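Two structures of avidin-related protein 4/5 from Gallus gallus compared at one contact. The protein probably binds biotin with high affinity, as avidins do, in a pocket at the end of a beta-barrel subunit of a tetramer. Structure 1 is PDB 2OF8 (chain A, 1.05 Å), residues L14-T19 and G31-A36; structure 2 is PDB 1Y53 (chain B, 1.20 Å), residues L14-T19 and G31-A36. One frame, after least-squares fit of the local backbone (RMSD 0.11 Å); residues are numbered along the deposited sequences.

Structure 1 (2OF8); sequences LGSIMT and GTYLTA. It carries 2 engineered substitutions outside these segments. With BNI (5-(2-oxo-hexahydro-thieno[3,4-D]imidazol-6-yl)-pentanoic acid (4-nitro-phenyl)-amide), chain C.
Ile17 pairs with Leu34 and Thr19 with Thr32 as antiparallel hydrogen-bonded pairs, the strands 17-19 and 31-34 running at 173° within the hairpin 17-20/28-34 of the eight-stranded avidin barrel. Between them Met18 and Tyr33 form a non-hydrogen-bonded pair whose side chains enter the barrel; Met18 SD stands 5.0 Å from the centroid of the Tyr33 ring, an oblique Met-aromatic contact. Beyond the strands, Ser16 OG, anti to its carbonyl carbon (chi1 -58°), accepts Ala36 N at 2.9 Å and donates to BNI O3 at 2.7 Å. Ser16 CB lies 3.8 Å from Tyr33 CE1. Tyr33 OH donates to BNI O3, also at 2.7 Å, while BNI N2 reaches Thr35 OG1 at 2.9 Å; Val37 O also bonds that hydroxyl. Asn12 ND2 is also hydrogen-bonded to BNI. On the other sheet face, water 1 joins Thr19 OG1, at 2.8 Å and also bound to Lys9, to Thr32 OG1, at 2.9 Å.

Structure 2 (1Y53); sequences LGSIMT and GTYLTA. It carries 1 engineered substitution outside these segments.
Ile17 with Leu34 and Thr19 with Thr32 are antiparallel hydrogen-bonded pairs, and strands 17-19 and 31-34 run at 171°. Met18 and Tyr33 make the non-hydrogen-bonded pair between them, their side chains entering the barrel, with Met18 SD 5.0 Å from the centroid of the Tyr33 ring in an oblique Met-aromatic contact. Past the strand ends, Ser16 OG accepts Ala36 N at 2.9 Å. Its first torsion (chi1 -59°) sets OG anti to the carbonyl carbon, pointing across to segment 31-36. Ser16 CB lies 3.9 Å from Tyr33 CE1, and Thr35 OG1 is bonded to Val37 O. These hydroxyl side chains are consistent with the polar lining of the biotin pocket in avidins. On the other sheet face, water 2 bridges Thr19 OG1, at 2.9 Å, and Thr32 OG1, at 3.0 Å; Lys9 also binds Thr19 OG1.

How the two compare
The main change is the loss of the bound group: BNI, held in structure 1, is absent from structure 2, where formic acid occupies its place wholly or in part. With BNI go two hydrogen bonds that converge on its O3, from Ser16(A) OG and Tyr33(A) OH, each 2.7 Å, and the bond from BNI N2 to Thr35(A) OG1 at 2.9 Å. The contact of Leu14(A) CD1 with BNI N1, at 3.8 Å, goes too. The side chains of Ser16(A), Tyr33(A) and Thr35(A) and their counterparts in B keep their places within the error, as do the compared CA atoms, so these three side chains hold the same positions with either group bound. The bond from Ala36(A) N to Ser16(A) OG persists as that from Ala36(B) N to Ser16(B) OG, 2.9 Å in both, so Ser16(B) OG retains that partner where Ser16(A) OG also donates to the ligand. Outside these segments, the engineered Ala39(A), whose N is hydrogen-bonded to BNI, stands where structure 2 has Asp39(B).

Structure 1 (2OF8)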
loop_
_atom_site.group_PDB
_atom_site.type_symbol
_atom_site.label_atom_id
_atom_site.label_comp_id
_atom_site.label_asym_id
_atom_site.label_seq_id
_atom_site.Cartn_x
_atom_site.Cartn_y
_atom_site.Cartn_z
ATOM N N LEU A 14 8.194 3.510 16.209
ATOM C CA LEU A 14 7.038 3.857 17.036
ATOM C C LEU A 14 7.204 3.452 18.501
ATOM O O LEU A 14 6.353 3.764 19.329
ATOM C CB LEU A 14 5.762 3.212 16.486
ATOM C CG LEU A 14 5.392 3.554 15.047
ATOM C CD1 LEU A 14 4.175 2.763 14.608
ATOM C CD2 LEU A 14 5.174 5.047 14.862
ATOM N N GLY A 15 8.287 2.752 18.812
ATOM C CA GLY A 15 8.543 2.261 20.149
ATOM C C GLY A 15 8.069 0.845 20.404
ATOM O O GLY A 15 8.231 0.354 21.515
ATOM N N SER A 16 7.473 0.181 19.419
ATOM C CA SER A 16 7.058 -1.198 19.601
ATOM C C SER A 16 8.265 -2.107 19.763
ATOM O O SER A 16 9.351 -1.801 19.283
ATOM C CB SER A 16 6.227 -1.662 18.418
ATOM O OG SER A 16 5.106 -0.817 18.264
ATOM N N ILE A 17 8.053 -3.236 20.429
ATOM C CA ILE A 17 9.094 -4.236 20.660
ATOM C C ILE A 17 8.643 -5.561 20.104
ATOM O O ILE A 17 7.510 -5.972 20.310
ATOM C CB ILE A 17 9.398 -4.415 22.168
ATOM C CG1 ILE A 17 9.827 -3.095 22.780
ATOM C CG2 ILE A 17 10.481 -5.494 22.385
ATOM C CD1 ILE A 17 10.014 -3.170 24.272
ATOM N N MET A 18 9.525 -6.252 19.404
ATOM C CA MET A 18 9.228 -7.637 19.077
ATOM C C MET A 18 10.420 -8.518 19.360
ATOM O O MET A 18 11.575 -8.104 19.310
ATOM C CB MET A 18 8.724 -7.816 17.659
ATOM C CG MET A 18 9.741 -7.547 16.630
ATOM S SD MET A 18 9.210 -8.122 14.919
ATOM C CE MET A 18 10.694 -7.702 14.087
ATOM N N THR A 19 10.093 -9.758 19.671
ATOM C CA THR A 19 11.062 -10.774 20.014
ATOM C C THR A 19 10.854 -11.940 19.066
ATOM O O THR A 19 9.755 -12.481 18.981
ATOM C CB THR A 19 10.844 -11.242 21.456
ATOM O OG1 THR A 19 10.889 -10.115 22.341
ATOM C CG2 THR A 19 11.979 -12.150 21.930
ATOM N N GLY A 31 7.425 -15.688 17.400
ATOM C CA GLY A 31 7.840 -14.620 18.269
ATOM C C GLY A 31 6.656 -13.943 18.901
ATOM O O GLY A 31 5.527 -14.413 18.828
ATOM N N THR A 32 6.930 -12.818 19.543
ATOM C CA THR A 32 5.897 -11.991 20.134
ATOM C C THR A 32 6.114 -10.546 19.738
ATOM O O THR A 32 7.213 -10.129 19.386
ATOM C CB THR A 32 5.905 -12.093 21.666
ATOM O OG1 THR A 32 7.159 -11.620 22.164
ATOM C CG2 THR A 32 5.782 -13.545 22.141
ATOM N N TYR A 33 5.034 -9.788 19.818
ATOM C CA TYR A 33 5.015 -8.402 19.385
ATOM C C TYR A 33 4.243 -7.604 20.424
ATOM O O TYR A 33 3.095 -7.925 20.718
ATOM C CB TYR A 33 4.342 -8.284 18.009
ATOM C CG TYR A 33 4.708 -7.034 17.240
ATOM C CD1 TYR A 33 4.163 -5.797 17.570
ATOM C CD2 TYR A 33 5.593 -7.084 16.177
ATOM C CE1 TYR A 33 4.504 -4.647 16.857
ATOM C CE2 TYR A 33 5.939 -5.947 15.463
ATOM C CZ TYR A 33 5.403 -4.732 15.803
ATOM O OH TYR A 33 5.766 -3.628 15.070
ATOM N N LEU A 34 4.874 -6.571 20.972
ATOM C CA LEU A 34 4.245 -5.638 21.897
ATOM C C LEU A 34 4.161 -4.293 21.183
ATOM O O LEU A 34 5.157 -3.578 21.060
ATOM C CB LEU A 34 5.038 -5.522 23.199
ATOM C CG LEU A 34 4.328 -4.715 24.291
ATOM C CD1 LEU A 34 3.021 -5.347 24.704
ATOM C CD2 LEU A 34 5.243 -4.558 25.504
ATOM N N THR A 35 2.991 -3.986 20.643
ATOM C CA THR A 35 2.818 -2.720 19.957
ATOM C C THR A 35 2.731 -1.564 20.946
ATOM O O THR A 35 2.116 -1.681 22.001
ATOM C CB THR A 35 1.609 -2.734 19.008
ATOM O OG1 THR A 35 1.545 -1.462 18.341
ATOM C CG2 THR A 35 0.261 -2.960 19.729
ATOM N N ALA A 36 3.354 -0.444 20.588
ATOM C CA ALA A 36 3.268 0.771 21.395
ATOM C C ALA A 36 1.946 1.498 21.186
ATOM O O ALA A 36 1.556 2.303 22.035
ATOM C CB ALA A 36 4.432 1.702 21.080
HETATM C C1 BNI C . -4.930 -2.317 16.132
HETATM C C10 BNI C . -4.028 -3.483 16.560
HETATM C C9 BNI C . -2.580 -3.055 16.770
HETATM C C8 BNI C . -1.946 -2.566 15.476
HETATM C C7 BNI C . -0.608 -1.901 15.726
HETATM C C2 BNI C . 0.028 -1.388 14.382
HETATM C C6 BNI C . 1.460 -1.498 12.292
HETATM C C4 BNI C . 1.239 -0.426 14.565
HETATM C C5 BNI C . 2.051 -0.461 13.256
HETATM C C3 BNI C . 3.414 -1.016 15.030
HETATM O O2 BNI C . -4.818 -1.202 16.634
HETATM O O3 BNI C . 4.449 -1.339 15.670
HETATM N N1 BNI C . 3.372 -0.812 13.714
HETATM N N2 BNI C . 2.209 -0.839 15.561
HETATM S S1 BNI C . 0.716 -2.754 13.378
HETATM N N17 BNI C . -5.810 -2.501 15.146
HETATM C C18 BNI C . -6.753 -1.674 14.594
HETATM C C20 BNI C . -8.082 -2.139 14.355
HETATM C C21 BNI C . -9.053 -1.254 13.768
HETATM C C22 BNI C . -8.685 0.118 13.432
HETATM C C23 BNI C . -7.353 0.584 13.676
HETATM C C24 BNI C . -6.390 -0.292 14.255
HETATM N N25 BNI C . -9.729 1.030 12.825
HETATM O O26 BNI C . -10.841 0.645 12.610
HETATM O O27 BNI C . -9.472 2.162 12.535
HETATM O O HOH W 1 8.286 -8.961 22.295
#

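Structure 2 (1Y53)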
loop_
_atom_site.group_PDB
_atom_site.type_symbol
_atom_site.label_atom_id
_atom_site.label_comp_id
_atom_site.label_asym_id
_atom_site.label_seq_id
_atom_site.Cartn_x
_atom_site.Cartn_y
_atom_site.Cartn_z
ATOM N N LEU B 14 8.209 3.679 16.290
ATOM C CA LEU B 14 7.124 4.082 17.190
ATOM C C LEU B 14 7.265 3.535 18.607
ATOM O O LEU B 14 6.400 3.779 19.453
ATOM C CB LEU B 14 5.784 3.646 16.628
ATOM C CG LEU B 14 5.491 4.196 15.238
ATOM C CD1 LEU B 14 4.081 3.859 14.841
ATOM C CD2 LEU B 14 5.715 5.717 15.156
ATOM N N GLY B 15 8.334 2.797 18.858
ATOM C CA GLY B 15 8.608 2.240 20.168
ATOM C C GLY B 15 8.109 0.823 20.403
ATOM O O GLY B 15 8.310 0.286 21.490
ATOM N N SER B 16 7.466 0.197 19.412
ATOM C CA SER B 16 7.022 -1.181 19.567
ATOM C C SER B 16 8.229 -2.092 19.682
ATOM O O SER B 16 9.307 -1.782 19.166
ATOM C CB SER B 16 6.162 -1.608 18.383
ATOM O OG SER B 16 5.048 -0.766 18.279
ATOM N N ILE B 17 8.045 -3.222 20.347
ATOM C CA ILE B 17 9.123 -4.192 20.517
ATOM C C ILE B 17 8.668 -5.553 20.056
ATOM O O ILE B 17 7.565 -5.981 20.348
ATOM C CB ILE B 17 9.570 -4.301 21.989
ATOM C CG1 ILE B 17 10.019 -2.962 22.533
ATOM C CG2 ILE B 17 10.717 -5.314 22.150
ATOM C CD1 ILE B 17 10.200 -2.961 24.037
ATOM N N MET B 18 9.526 -6.257 19.337
ATOM C CA MET B 18 9.223 -7.655 19.059
ATOM C C MET B 18 10.415 -8.543 19.333
ATOM O O MET B 18 11.571 -8.124 19.260
ATOM C CB MET B 18 8.720 -7.856 17.649
ATOM C CG MET B 18 9.701 -7.480 16.597
ATOM S SD MET B 18 9.080 -7.916 14.905
ATOM C CE MET B 18 10.504 -7.501 13.946
ATOM N N THR B 19 10.100 -9.785 19.662
ATOM C CA THR B 19 11.089 -10.796 19.974
ATOM C C THR B 19 10.846 -11.973 19.058
ATOM O O THR B 19 9.766 -12.541 19.071
ATOM C CB THR B 19 10.927 -11.234 21.420
ATOM O OG1 THR B 19 11.000 -10.084 22.273
ATOM C CG2 THR B 19 12.085 -12.134 21.856
ATOM N N GLY B 31 7.384 -15.670 17.318
ATOM C CA GLY B 31 7.807 -14.653 18.255
ATOM C C GLY B 31 6.633 -13.965 18.898
ATOM O O GLY B 31 5.502 -14.429 18.820
ATOM N N THR B 32 6.934 -12.850 19.553
ATOM C CA THR B 32 5.930 -12.009 20.176
ATOM C C THR B 32 6.140 -10.552 19.774
ATOM O O THR B 32 7.230 -10.130 19.391
ATOM C CB THR B 32 5.971 -12.135 21.703
ATOM O OG1 THR B 32 7.249 -11.684 22.167
ATOM C CG2 THR B 32 5.832 -13.593 22.157
ATOM N N TYR B 33 5.060 -9.798 19.877
ATOM C CA TYR B 33 5.030 -8.416 19.443
ATOM C C TYR B 33 4.260 -7.621 20.495
ATOM O O TYR B 33 3.123 -7.955 20.809
ATOM C CB TYR B 33 4.338 -8.317 18.078
ATOM C CG TYR B 33 4.605 -7.028 17.331
ATOM C CD1 TYR B 33 3.980 -5.845 17.694
ATOM C CD2 TYR B 33 5.486 -6.996 16.264
ATOM C CE1 TYR B 33 4.232 -4.665 17.020
ATOM C CE2 TYR B 33 5.744 -5.824 15.581
ATOM C CZ TYR B 33 5.108 -4.658 15.966
ATOM O OH TYR B 33 5.392 -3.514 15.262
ATOM N N LEU B 34 4.904 -6.590 21.042
ATOM C CA LEU B 34 4.275 -5.670 21.983
ATOM C C LEU B 34 4.176 -4.335 21.264
ATOM O O LEU B 34 5.169 -3.626 21.083
ATOM C CB LEU B 34 5.076 -5.552 23.278
ATOM C CG LEU B 34 4.411 -4.708 24.369
ATOM C CD1 LEU B 34 3.090 -5.305 24.788
ATOM C CD2 LEU B 34 5.330 -4.563 25.561
ATOM N N THR B 35 2.969 -4.015 20.804
ATOM C CA THR B 35 2.762 -2.790 20.051
ATOM C C THR B 35 2.659 -1.582 20.968
ATOM O O THR B 35 2.097 -1.658 22.058
ATOM C CB THR B 35 1.552 -2.893 19.128
ATOM O OG1 THR B 35 1.505 -1.709 18.333
ATOM C CG2 THR B 35 0.216 -2.995 19.875
ATOM N N ALA B 36 3.245 -0.475 20.524
ATOM C CA ALA B 36 3.150 0.792 21.238
ATOM C C ALA B 36 1.855 1.498 20.952
ATOM O O ALA B 36 1.469 2.389 21.729
ATOM C CB ALA B 36 4.310 1.696 20.881
HETATM O O HOH W 2 8.321 -8.902 22.176
#